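Local atomic coordinates of endo-N-acetyl-beta-D-glucosaminidase (Hypocrea jecorina, PDB entry 4AC1), a protein that cleaves the chitobiose core of N-linked glycans as a family 18 endo-beta-N-acetylglucosaminidase, removing glycans from the fungus's own cellulases. Residues I139-R143 and Q179-D184; Y172-Q176 and N209-K215; W185-Y191 and K215-L221. One frame throughout, in Å; residues are numbered along the deposited sequence. Where two conformers were deposited one is given.

Contact 1: residues I139-R143 and Q179-D184. With ZN (zinc ion), chain K.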
loop_
_atom_site.group_PDB
_atom_site.type_symbol
_atom_site.label_atom_id
_atom_site.label_comp_id
_atom_site.label_asym_id
_atom_site.label_seq_id
_atom_site.Cartn_x
_atom_site.Cartn_y
_atom_site.Cartn_z
ATOM N N ILE A 139 2.705 -9.193 -12.175
ATOM C CA ILE A 139 1.775 -9.800 -11.230
ATOM C C ILE A 139 1.717 -11.311 -11.420
ATOM O O ILE A 139 1.790 -12.056 -10.451
ATOM C CB ILE A 139 0.376 -9.177 -11.376
ATOM C CG1 ILE A 139 0.445 -7.711 -10.950
ATOM C CG2 ILE A 139 -0.692 -9.968 -10.580
ATOM C CD1 ILE A 139 -0.785 -6.939 -11.191
ATOM N N ALA A 140 1.578 -11.764 -12.670
ATOM C CA ALA A 140 1.522 -13.197 -12.930
ATOM C C ALA A 140 2.788 -13.936 -12.493
ATOM O O ALA A 140 2.720 -15.043 -11.957
ATOM C CB ALA A 140 1.218 -13.472 -14.413
ATOM N N ARG A 141 3.937 -13.313 -12.724
ATOM C CA ARG A 141 5.222 -13.886 -12.355
ATOM C C ARG A 141 5.396 -13.939 -10.835
ATOM O O ARG A 141 5.845 -14.962 -10.302
ATOM C CB ARG A 141 6.383 -13.127 -13.011
ATOM C CG ARG A 141 7.765 -13.632 -12.632
ATOM C CD ARG A 141 8.028 -15.074 -13.035
ATOM N NE ARG A 141 9.409 -15.416 -12.705
ATOM C CZ ARG A 141 10.453 -15.098 -13.464
ATOM N NH1 ARG A 141 10.266 -14.463 -14.617
ATOM N NH2 ARG A 141 11.681 -15.418 -13.076
ATOM N N LEU A 142 5.025 -12.855 -10.146
ATOM C CA LEU A 142 5.044 -12.855 -8.674
ATOM C C LEU A 142 4.158 -13.960 -8.121
ATOM O O LEU A 142 4.559 -14.695 -7.215
ATOM C CB LEU A 142 4.599 -11.498 -8.129
ATOM C CG LEU A 142 5.647 -10.381 -8.142
ATOM C CD1 LEU A 142 4.971 -9.047 -7.874
ATOM C CD2 LEU A 142 6.753 -10.642 -7.115
ATOM N N ARG A 143 2.950 -14.083 -8.675
ATOM C CA ARG A 143 1.995 -15.106 -8.258
ATOM C C ARG A 143 2.568 -16.510 -8.507
ATOM O O ARG A 143 2.427 -17.416 -7.678
ATOM C CB ARG A 143 0.666 -14.890 -8.999
ATOM C CG ARG A 143 -0.535 -15.660 -8.474
ATOM C CD ARG A 143 -0.672 -15.559 -6.961
ATOM N NE ARG A 143 -1.233 -14.288 -6.489
ATOM C CZ ARG A 143 -1.167 -13.909 -5.218
ATOM N NH1 ARG A 143 -0.559 -14.694 -4.343
ATOM N NH2 ARG A 143 -1.691 -12.759 -4.824
ATOM N N GLN A 179 -5.913 -10.501 -14.370
ATOM C CA GLN A 179 -5.107 -10.841 -13.187
ATOM C C GLN A 179 -5.833 -10.615 -11.868
ATOM O O GLN A 179 -5.219 -10.757 -10.809
ATOM C CB GLN A 179 -3.770 -10.075 -13.172
ATOM C CG GLN A 179 -2.653 -10.800 -13.895
ATOM C CD GLN A 179 -2.792 -10.711 -15.400
ATOM O OE1 GLN A 179 -3.103 -9.646 -15.934
ATOM N NE2 GLN A 179 -2.540 -11.810 -16.093
ATOM N N GLY A 180 -7.130 -10.303 -11.910
ATOM C CA GLY A 180 -7.874 -9.984 -10.685
ATOM C C GLY A 180 -7.841 -11.058 -9.619
ATOM O O GLY A 180 -7.805 -10.761 -8.429
ATOM N N ASN A 181 -7.867 -12.316 -10.043
ATOM C CA ASN A 181 -7.776 -13.435 -9.102
ATOM C C ASN A 181 -6.401 -13.548 -8.440
ATOM O O ASN A 181 -6.251 -14.270 -7.460
ATOM C CB ASN A 181 -8.131 -14.752 -9.801
ATOM C CG ASN A 181 -7.149 -15.110 -10.900
ATOM O OD1 ASN A 181 -6.745 -14.250 -11.691
ATOM N ND2 ASN A 181 -6.768 -16.383 -10.965
ATOM N N ASP A 182 -5.406 -12.850 -8.990
ATOM C CA ASP A 182 -4.046 -12.829 -8.446
ATOM C C ASP A 182 -3.807 -11.600 -7.573
ATOM O O ASP A 182 -2.738 -11.448 -6.985
ATOM C CB ASP A 182 -3.016 -12.789 -9.570
ATOM C CG ASP A 182 -3.113 -13.958 -10.522
ATOM O OD1 ASP A 182 -3.698 -15.011 -10.187
ATOM O OD2 ASP A 182 -2.581 -13.816 -11.640
ATOM N N ILE A 183 -4.791 -10.711 -7.495
ATOM C CA ILE A 183 -4.633 -9.435 -6.794
ATOM C C ILE A 183 -5.533 -9.478 -5.576
ATOM O O ILE A 183 -6.734 -9.704 -5.693
ATOM C CB ILE A 183 -4.999 -8.245 -7.715
ATOM C CG1 ILE A 183 -3.996 -8.131 -8.870
ATOM C CG2 ILE A 183 -5.080 -6.952 -6.906
ATOM C CD1 ILE A 183 -4.492 -7.302 -10.038
ATOM N N ASP A 184 -4.952 -9.262 -4.407
ATOM C CA ASP A 184 -5.720 -9.374 -3.167
ATOM C C ASP A 184 -6.603 -8.164 -2.887
ATOM O O ASP A 184 -7.735 -8.329 -2.442
ATOM C CB ASP A 184 -4.817 -9.735 -1.984
ATOM C CG ASP A 184 -4.163 -11.064 -2.181
ATOM O OD1 ASP A 184 -4.856 -12.096 -2.011
ATOM O OD2 ASP A 184 -2.993 -11.120 -2.593
HETATM ZN ZN ZN K . -3.149 -15.360 -12.664
HETATM O O HOH W 1 -4.949 -14.520 -13.512
HETATM O O HOH W 2 -2.580 -16.274 -14.320
HETATM O O HOH W 3 -2.063 -13.922 -14.199
HETATM O O HOH W 4 -1.656 -16.794 -11.678
#
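A zinc ion sits on this contact with a single protein residue among its ligands. Asp-182 chelates it unevenly, with OD2 1.9 Å and OD1 2.6 Å from ZN, and four waters at 2.0 to 2.4 Å supply the remaining oxygens. With four water ligands the ion is largely solvated, and no catalytic role is indicated for it. The frame is the (beta/alpha)8 barrel of glycoside hydrolase family 18: helix 132-146 of the outer layer packs here against the turn that follows helix 172-179 and leads into strand 185-189. In that turn Gly-180 to Asp-182 form a short 3-10 segment, supported by Asp-182 N to Gln-179 O at 2.8 Å.

One face of the helix makes the contact, since Ile-139 and Arg-143 are one turn apart and both direct their CA-to-CB bonds toward the turn. In the conformer given, Arg-143 NH2 donates to the backbone Asp-182 O over 2.7 Å at 163°, a well-formed bond; NE reaches the same oxygen only weakly, at 3.3 Å. The acceptors lie near the guanidinium plane. Arg-143 NH2 also forms a salt bridge to Asp-184 OD2 at 3.1 Å, its hydrogen bond weak (131°). Both charges have further partners: Arg-143 NH1 bonds Phe-150 O and Gly-147 O, and Asp-184 OD2 accepts from Ile-152 N, so the network also joins the start of strand 151-154 to this turn. One turn back along the helix, Ile-139 CG2 lies 3.8 Å from the Asp-182 methylene CB, and the apolar pair Ile-139 CD1 and Ile-183 CD1 meets at 3.9 Å.

Contact 2: residues Y172-Q176 and N209-K215. With ZN (zinc ion), chain I.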
loop_
_atom_site.group_PDB
_atom_site.type_symbol
_atom_site.label_atom_id
_atom_site.label_comp_id
_atom_site.label_asym_id
_atom_site.label_seq_id
_atom_site.Cartn_x
_atom_site.Cartn_y
_atom_site.Cartn_z
ATOM N N TYR A 172 -6.726 -0.429 -15.204
ATOM C CA TYR A 172 -7.041 -1.237 -14.032
ATOM C C TYR A 172 -8.234 -2.152 -14.268
ATOM O O TYR A 172 -8.335 -3.193 -13.637
ATOM C CB TYR A 172 -7.256 -0.355 -12.801
ATOM C CG TYR A 172 -5.945 0.094 -12.202
ATOM C CD1 TYR A 172 -5.332 1.271 -12.636
ATOM C CD2 TYR A 172 -5.299 -0.668 -11.223
ATOM C CE1 TYR A 172 -4.120 1.681 -12.124
ATOM C CE2 TYR A 172 -4.073 -0.273 -10.702
ATOM C CZ TYR A 172 -3.499 0.910 -11.153
ATOM O OH TYR A 172 -2.291 1.309 -10.633
ATOM N N THR A 173 -9.148 -1.774 -15.163
ATOM C CA THR A 173 -10.258 -2.681 -15.461
ATOM C C THR A 173 -9.758 -3.861 -16.289
ATOM O O THR A 173 -10.152 -4.992 -16.024
ATOM C CB THR A 173 -11.443 -2.014 -16.155
ATOM O OG1 THR A 173 -10.959 -1.264 -17.263
ATOM C CG2 THR A 173 -12.213 -1.101 -15.191
ATOM N N ALA A 174 -8.853 -3.632 -17.240
ATOM C CA ALA A 174 -8.245 -4.743 -17.982
ATOM C C ALA A 174 -7.448 -5.639 -17.030
ATOM O O ALA A 174 -7.556 -6.865 -17.092
ATOM C CB ALA A 174 -7.356 -4.224 -19.088
ATOM N N LEU A 175 -6.636 -5.031 -16.162
ATOM C CA LEU A 175 -5.870 -5.787 -15.160
ATOM C C LEU A 175 -6.765 -6.649 -14.272
ATOM O O LEU A 175 -6.462 -7.828 -14.019
ATOM C CB LEU A 175 -5.033 -4.842 -14.298
ATOM C CG LEU A 175 -4.126 -5.485 -13.246
ATOM C CD1 LEU A 175 -3.079 -6.358 -13.896
ATOM C CD2 LEU A 175 -3.471 -4.411 -12.395
ATOM N N GLN A 176 -7.862 -6.068 -13.788
ATOM C CA GLN A 176 -8.782 -6.821 -12.941
ATOM C C GLN A 176 -9.332 -8.027 -13.709
ATOM O O GLN A 176 -9.433 -9.130 -13.156
ATOM C CB GLN A 176 -9.910 -5.922 -12.394
ATOM C CG GLN A 176 -11.089 -6.666 -11.744
ATOM C CD GLN A 176 -10.708 -7.485 -10.520
ATOM O OE1 GLN A 176 -9.909 -7.051 -9.682
ATOM N NE2 GLN A 176 -11.305 -8.659 -10.389
ATOM N N ASN A 209 -18.251 -0.056 -11.167
ATOM C CA ASN A 209 -17.327 -0.282 -12.281
ATOM C C ASN A 209 -16.622 -1.649 -12.214
ATOM O O ASN A 209 -15.671 -1.900 -12.952
ATOM C CB ASN A 209 -16.290 0.850 -12.379
ATOM C CG ASN A 209 -15.745 1.015 -13.790
ATOM O OD1 ASN A 209 -16.468 0.801 -14.775
ATOM N ND2 ASN A 209 -14.478 1.394 -13.902
ATOM N N GLY A 210 -17.082 -2.523 -11.317
ATOM C CA GLY A 210 -16.616 -3.909 -11.272
ATOM C C GLY A 210 -15.532 -4.255 -10.261
ATOM O O GLY A 210 -14.890 -5.306 -10.360
ATOM N N PHE A 211 -15.307 -3.378 -9.290
ATOM C CA PHE A 211 -14.320 -3.647 -8.240
ATOM C C PHE A 211 -15.057 -3.936 -6.942
ATOM O O PHE A 211 -15.697 -3.044 -6.386
ATOM C CB PHE A 211 -13.326 -2.482 -8.090
ATOM C CG PHE A 211 -12.530 -2.217 -9.336
ATOM C CD1 PHE A 211 -11.361 -2.934 -9.605
ATOM C CD2 PHE A 211 -12.963 -1.275 -10.265
ATOM C CE1 PHE A 211 -10.642 -2.708 -10.780
ATOM C CE2 PHE A 211 -12.247 -1.044 -11.431
ATOM C CZ PHE A 211 -11.087 -1.765 -11.693
ATOM N N ALA A 212 -14.973 -5.181 -6.471
ATOM C CA ALA A 212 -15.708 -5.623 -5.283
ATOM C C ALA A 212 -15.309 -4.835 -4.045
ATOM O O ALA A 212 -14.128 -4.543 -3.842
ATOM C CB ALA A 212 -15.481 -7.116 -5.042
ATOM N N PRO A 213 -16.290 -4.493 -3.199
ATOM C CA PRO A 213 -15.962 -3.799 -1.953
ATOM C C PRO A 213 -14.841 -4.474 -1.154
ATOM O O PRO A 213 -13.975 -3.797 -0.612
ATOM C CB PRO A 213 -17.278 -3.853 -1.165
ATOM C CG PRO A 213 -18.319 -3.857 -2.211
ATOM C CD PRO A 213 -17.752 -4.684 -3.344
ATOM N N ALA A 214 -14.843 -5.808 -1.100
ATOM C CA ALA A 214 -13.798 -6.549 -0.397
ATOM C C ALA A 214 -12.400 -6.239 -0.928
ATOM O O ALA A 214 -11.416 -6.393 -0.199
ATOM C CB ALA A 214 -14.068 -8.061 -0.451
ATOM N N LYS A 215 -12.303 -5.807 -2.182
ATOM C CA LYS A 215 -10.993 -5.497 -2.769
ATOM C C LYS A 215 -10.688 -4.006 -2.861
ATOM O O LYS A 215 -9.632 -3.635 -3.360
ATOM C CB LYS A 215 -10.864 -6.124 -4.151
ATOM C CG LYS A 215 -11.020 -7.619 -4.155
ATOM C CD LYS A 215 -10.898 -8.107 -5.573
ATOM C CE LYS A 215 -9.443 -8.306 -5.856
ATOM N NZ LYS A 215 -9.182 -8.905 -7.187
HETATM ZN ZN ZN I . -16.601 1.451 -16.743
HETATM O O HOH W 5 -11.105 -10.601 -8.218
HETATM O O HOH W 6 -16.968 1.917 -18.707
HETATM O O HOH W 7 -15.086 0.282 -17.242
HETATM O O HOH W 8 -18.410 2.574 -16.259
HETATM O O HOH W 9 -17.772 -0.060 -17.002
#
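A two-residue zinc site marks one end of this contact: Asn-209 OD1 binds ZN at 2.1 Å, Asp-163 is the second protein ligand, and four waters lie 1.9 to 2.2 Å from the ion. The Asn-209 amide faces the other segment, with ND2 3.6 Å from Thr-173 CG2, and ND2 also bonds Leu-161 O. Gly-210 follows with phi 98°, where a CB would strike the preceding carbonyl oxygen. Phe-211 then brings the end of its ring to helix 172-179: CZ is 3.7 Å from Thr-173 CG2, CE1 is 3.7 Å from Gln-176 CB, and Tyr-172 O approaches the ring edge. At the far end Lys-215 NZ donates to Gln-176 OE1 over 3.2 Å, and water 5 accepts from both Lys-215 NZ (2.8 Å) and Gln-176 NE2 (2.9 Å). Gly-180 O and Tyr-186 OH are further partners of Lys-215 and Gln-176, respectively. A helix packed on the neighbouring alpha-to-beta loop in this way is typical of the outer layer of a (beta/alpha)8 barrel.

Contact 3: residues W185-Y191 and K215-L221. With ACT (acetate ion), chain D.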
loop_
_atom_site.group_PDB
_atom_site.type_symbol
_atom_site.label_atom_id
_atom_site.label_comp_id
_atom_site.label_asym_id
_atom_site.label_seq_id
_atom_site.Cartn_x
_atom_site.Cartn_y
_atom_site.Cartn_z
ATOM N N TRP A 185 -6.081 -6.961 -3.144
ATOM C CA TRP A 185 -6.881 -5.741 -3.021
ATOM C C TRP A 185 -6.172 -4.554 -3.655
ATOM O O TRP A 185 -4.999 -4.650 -4.058
ATOM C CB TRP A 185 -7.275 -5.432 -1.557
ATOM C CG TRP A 185 -6.169 -4.902 -0.690
ATOM C CD1 TRP A 185 -5.787 -3.595 -0.562
ATOM C CD2 TRP A 185 -5.311 -5.658 0.180
ATOM N NE1 TRP A 185 -4.746 -3.484 0.319
ATOM C CE2 TRP A 185 -4.442 -4.733 0.800
ATOM C CE3 TRP A 185 -5.185 -7.023 0.492
ATOM C CZ2 TRP A 185 -3.445 -5.123 1.693
ATOM C CZ3 TRP A 185 -4.208 -7.407 1.396
ATOM C CH2 TRP A 185 -3.346 -6.456 1.984
ATOM N N TYR A 186 -6.914 -3.450 -3.737
ATOM C CA TYR A 186 -6.438 -2.189 -4.271
ATOM C C TYR A 186 -6.390 -1.150 -3.153
ATOM O O TYR A 186 -7.422 -0.828 -2.543
ATOM C CB TYR A 186 -7.359 -1.723 -5.407
ATOM C CG TYR A 186 -7.476 -2.712 -6.551
ATOM C CD1 TYR A 186 -6.521 -2.734 -7.568
ATOM C CD2 TYR A 186 -8.542 -3.620 -6.621
ATOM C CE1 TYR A 186 -6.604 -3.641 -8.603
ATOM C CE2 TYR A 186 -8.634 -4.539 -7.677
ATOM C CZ TYR A 186 -7.667 -4.525 -8.664
ATOM O OH TYR A 186 -7.766 -5.439 -9.697
ATOM N N ASN A 187 -5.184 -0.662 -2.872
ATOM C CA ASN A 187 -4.955 0.423 -1.921
ATOM C C ASN A 187 -5.322 1.709 -2.630
ATOM O O ASN A 187 -4.488 2.346 -3.278
ATOM C CB ASN A 187 -3.482 0.437 -1.517
ATOM C CG ASN A 187 -3.116 -0.745 -0.661
ATOM O OD1 ASN A 187 -3.659 -0.917 0.435
ATOM N ND2 ASN A 187 -2.207 -1.584 -1.167
ATOM N N THR A 188 -6.595 2.070 -2.538
ATOM C CA THR A 188 -7.146 3.040 -3.480
ATOM C C THR A 188 -6.966 4.458 -2.948
ATOM O O THR A 188 -7.396 4.778 -1.836
ATOM C CB THR A 188 -8.610 2.694 -3.820
ATOM O OG1 THR A 188 -8.681 1.349 -4.309
ATOM C CG2 THR A 188 -9.155 3.583 -4.914
ATOM N N GLN A 189 -6.273 5.291 -3.725
ATOM C CA GLN A 189 -5.873 6.606 -3.229
ATOM C C GLN A 189 -6.990 7.641 -3.422
ATOM O O GLN A 189 -7.149 8.195 -4.517
ATOM C CB GLN A 189 -4.566 7.057 -3.891
ATOM C CG GLN A 189 -3.480 5.978 -3.917
ATOM C CD GLN A 189 -2.115 6.507 -4.318
ATOM O OE1 GLN A 189 -1.733 7.596 -3.898
ATOM N NE2 GLN A 189 -1.378 5.753 -5.123
ATOM N N PHE A 190 -7.766 7.871 -2.359
ATOM C CA PHE A 190 -8.813 8.905 -2.334
ATOM C C PHE A 190 -8.223 10.234 -1.848
ATOM O O PHE A 190 -8.607 10.773 -0.793
ATOM C CB PHE A 190 -9.995 8.494 -1.434
ATOM C CG PHE A 190 -10.802 7.320 -1.955
ATOM C CD1 PHE A 190 -10.404 6.004 -1.702
ATOM C CD2 PHE A 190 -11.979 7.536 -2.669
ATOM C CE1 PHE A 190 -11.155 4.932 -2.170
ATOM C CE2 PHE A 190 -12.742 6.469 -3.138
ATOM C CZ PHE A 190 -12.328 5.161 -2.882
ATOM N N TYR A 191 -7.286 10.756 -2.623
ATOM C CA TYR A 191 -6.616 12.011 -2.302
ATOM C C TYR A 191 -5.872 12.521 -3.528
ATOM O O TYR A 191 -5.926 11.886 -4.588
ATOM C CB TYR A 191 -5.701 11.872 -1.075
ATOM C CG TYR A 191 -4.799 10.653 -1.008
ATOM C CD1 TYR A 191 -3.512 10.667 -1.560
ATOM C CD2 TYR A 191 -5.188 9.520 -0.279
ATOM C CE1 TYR A 191 -2.649 9.554 -1.448
ATOM C CE2 TYR A 191 -4.345 8.417 -0.153
ATOM C CZ TYR A 191 -3.084 8.435 -0.735
ATOM O OH TYR A 191 -2.278 7.324 -0.578
ATOM N N LYS A 215 -12.303 -5.807 -2.182
ATOM C CA LYS A 215 -10.993 -5.497 -2.769
ATOM C C LYS A 215 -10.688 -4.006 -2.861
ATOM O O LYS A 215 -9.632 -3.635 -3.360
ATOM C CB LYS A 215 -10.864 -6.124 -4.151
ATOM C CG LYS A 215 -11.020 -7.619 -4.155
ATOM C CD LYS A 215 -10.898 -8.107 -5.573
ATOM C CE LYS A 215 -9.443 -8.306 -5.856
ATOM N NZ LYS A 215 -9.182 -8.905 -7.187
ATOM N N VAL A 216 -11.595 -3.156 -2.392
ATOM C CA VAL A 216 -11.359 -1.708 -2.445
ATOM C C VAL A 216 -11.106 -1.179 -1.030
ATOM O O VAL A 216 -12.031 -1.032 -0.226
ATOM C CB VAL A 216 -12.523 -0.952 -3.130
ATOM C CG1 VAL A 216 -12.185 0.525 -3.242
ATOM C CG2 VAL A 216 -12.789 -1.534 -4.507
ATOM N N VAL A 217 -9.835 -0.960 -0.728
ATOM C CA VAL A 217 -9.398 -0.331 0.515
ATOM C C VAL A 217 -9.398 1.178 0.303
ATOM O O VAL A 217 -8.860 1.690 -0.685
ATOM C CB VAL A 217 -7.986 -0.833 0.907
ATOM C CG1 VAL A 217 -7.340 0.059 1.942
ATOM C CG2 VAL A 217 -8.077 -2.248 1.436
ATOM N N ALA A 218 -10.066 1.872 1.223
ATOM C CA ALA A 218 -10.152 3.338 1.199
ATOM C C ALA A 218 -8.884 3.995 1.709
ATOM O O ALA A 218 -8.647 4.069 2.920
ATOM C CB ALA A 218 -11.345 3.796 1.984
ATOM N N GLY A 219 -8.064 4.469 0.780
ATOM C CA GLY A 219 -6.832 5.139 1.125
ATOM C C GLY A 219 -7.041 6.561 1.575
ATOM O O GLY A 219 -7.842 7.301 0.981
ATOM N N GLN A 220 -6.288 6.935 2.600
ATOM C CA GLN A 220 -6.386 8.244 3.256
ATOM C C GLN A 220 -5.022 8.829 3.577
ATOM O O GLN A 220 -4.120 8.131 4.054
ATOM C CB GLN A 220 -7.152 8.096 4.573
ATOM C CG GLN A 220 -8.623 7.760 4.389
ATOM C CD GLN A 220 -9.410 8.966 3.944
ATOM O OE1 GLN A 220 -9.831 9.772 4.774
ATOM N NE2 GLN A 220 -9.603 9.108 2.639
ATOM N N LEU A 221 -4.874 10.123 3.326
ATOM C CA LEU A 221 -3.760 10.855 3.905
ATOM C C LEU A 221 -3.948 10.933 5.425
ATOM O O LEU A 221 -5.052 11.180 5.910
ATOM C CB LEU A 221 -3.671 12.270 3.320
ATOM C CG LEU A 221 -3.314 12.387 1.838
ATOM C CD1 LEU A 221 -3.341 13.850 1.422
ATOM C CD2 LEU A 221 -1.953 11.784 1.531
HETATM C C ACT D . 0.529 6.228 -2.064
HETATM O O ACT D . 0.174 7.288 -1.504
HETATM O OXT ACT D . 1.269 6.350 -3.065
HETATM C CH3 ACT D . 0.059 4.902 -1.563
HETATM O O HOH W 10 -10.617 11.371 0.958
HETATM O O HOH W 11 -7.185 11.480 2.217
#
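Strands 185-189 and 216-221 run parallel in register, their axes 4.8 Å apart at closest approach and inclined by 38°, as neighbours in the twisted wall of a (beta/alpha)8 barrel; helix 201-208 makes the beta-alpha-beta crossover between them. Backbone bonds alternate: Tyr-186 N to Lys-215 O (2.8 Å), Val-217 N to Tyr-186 O (3.0 Å), Thr-188 N to Val-217 O (3.0 Å) and Gly-219 N to Thr-188 O (2.7 Å), with a weak last one from Phe-190 N to Gly-219 O (3.4 Å). Gly-219 fits closely: an ideal CB would stand 2.4 Å from Thr-188 O.

Tyr-186, Thr-188, Val-216 and Ala-218 point to the helical layer, where Val-216 and Phe-190 touch Ile-206. Asn-187, Gln-189 and Val-217 point to the barrel interior. There Trp-185 NE1 donates to Asn-187 OD1 (2.8 Å), and Trp-185 CD1 packs on Val-217 CG2 at 3.3 Å. Gln-189 shares a zinc ion with Glu-127 through OE1, and its NE2 bonds Ala-155 O. Leu-221 CD2 makes a CH-pi contact over the Tyr-191 ring, 3.8 Å from its centroid, and Tyr-191 OH donates to O of an acetate ion, probably from the crystallisation liquor, at 2.6 Å.

In the fold
Lys-215 ties the three contacts together: shared by contacts 2 and 3, it places NZ 2.6 Å from Gly-180 O of contact 1. Contacts 1 and 2 also meet where Leu-175 CD1 lies 3.6 Å from Ile-139 CD1, and contacts 2 and 3 where Gln-176 OE1 is 2.7 Å from Tyr-186 OH. Their centres lie about 13 Å (1 to 2), 12 Å (2 to 3) and 18 Å (1 to 3) apart. Contact 3 reaches the probable active site: the Gln-189 side chain is about 3 Å from that of Asp-125 and 4 Å from that of Glu-127, acidic residues of the family's DxDxE motif. The side chains of Tyr-172 and Ile-139 stay about 7 and 11 Å from that of Asp-125.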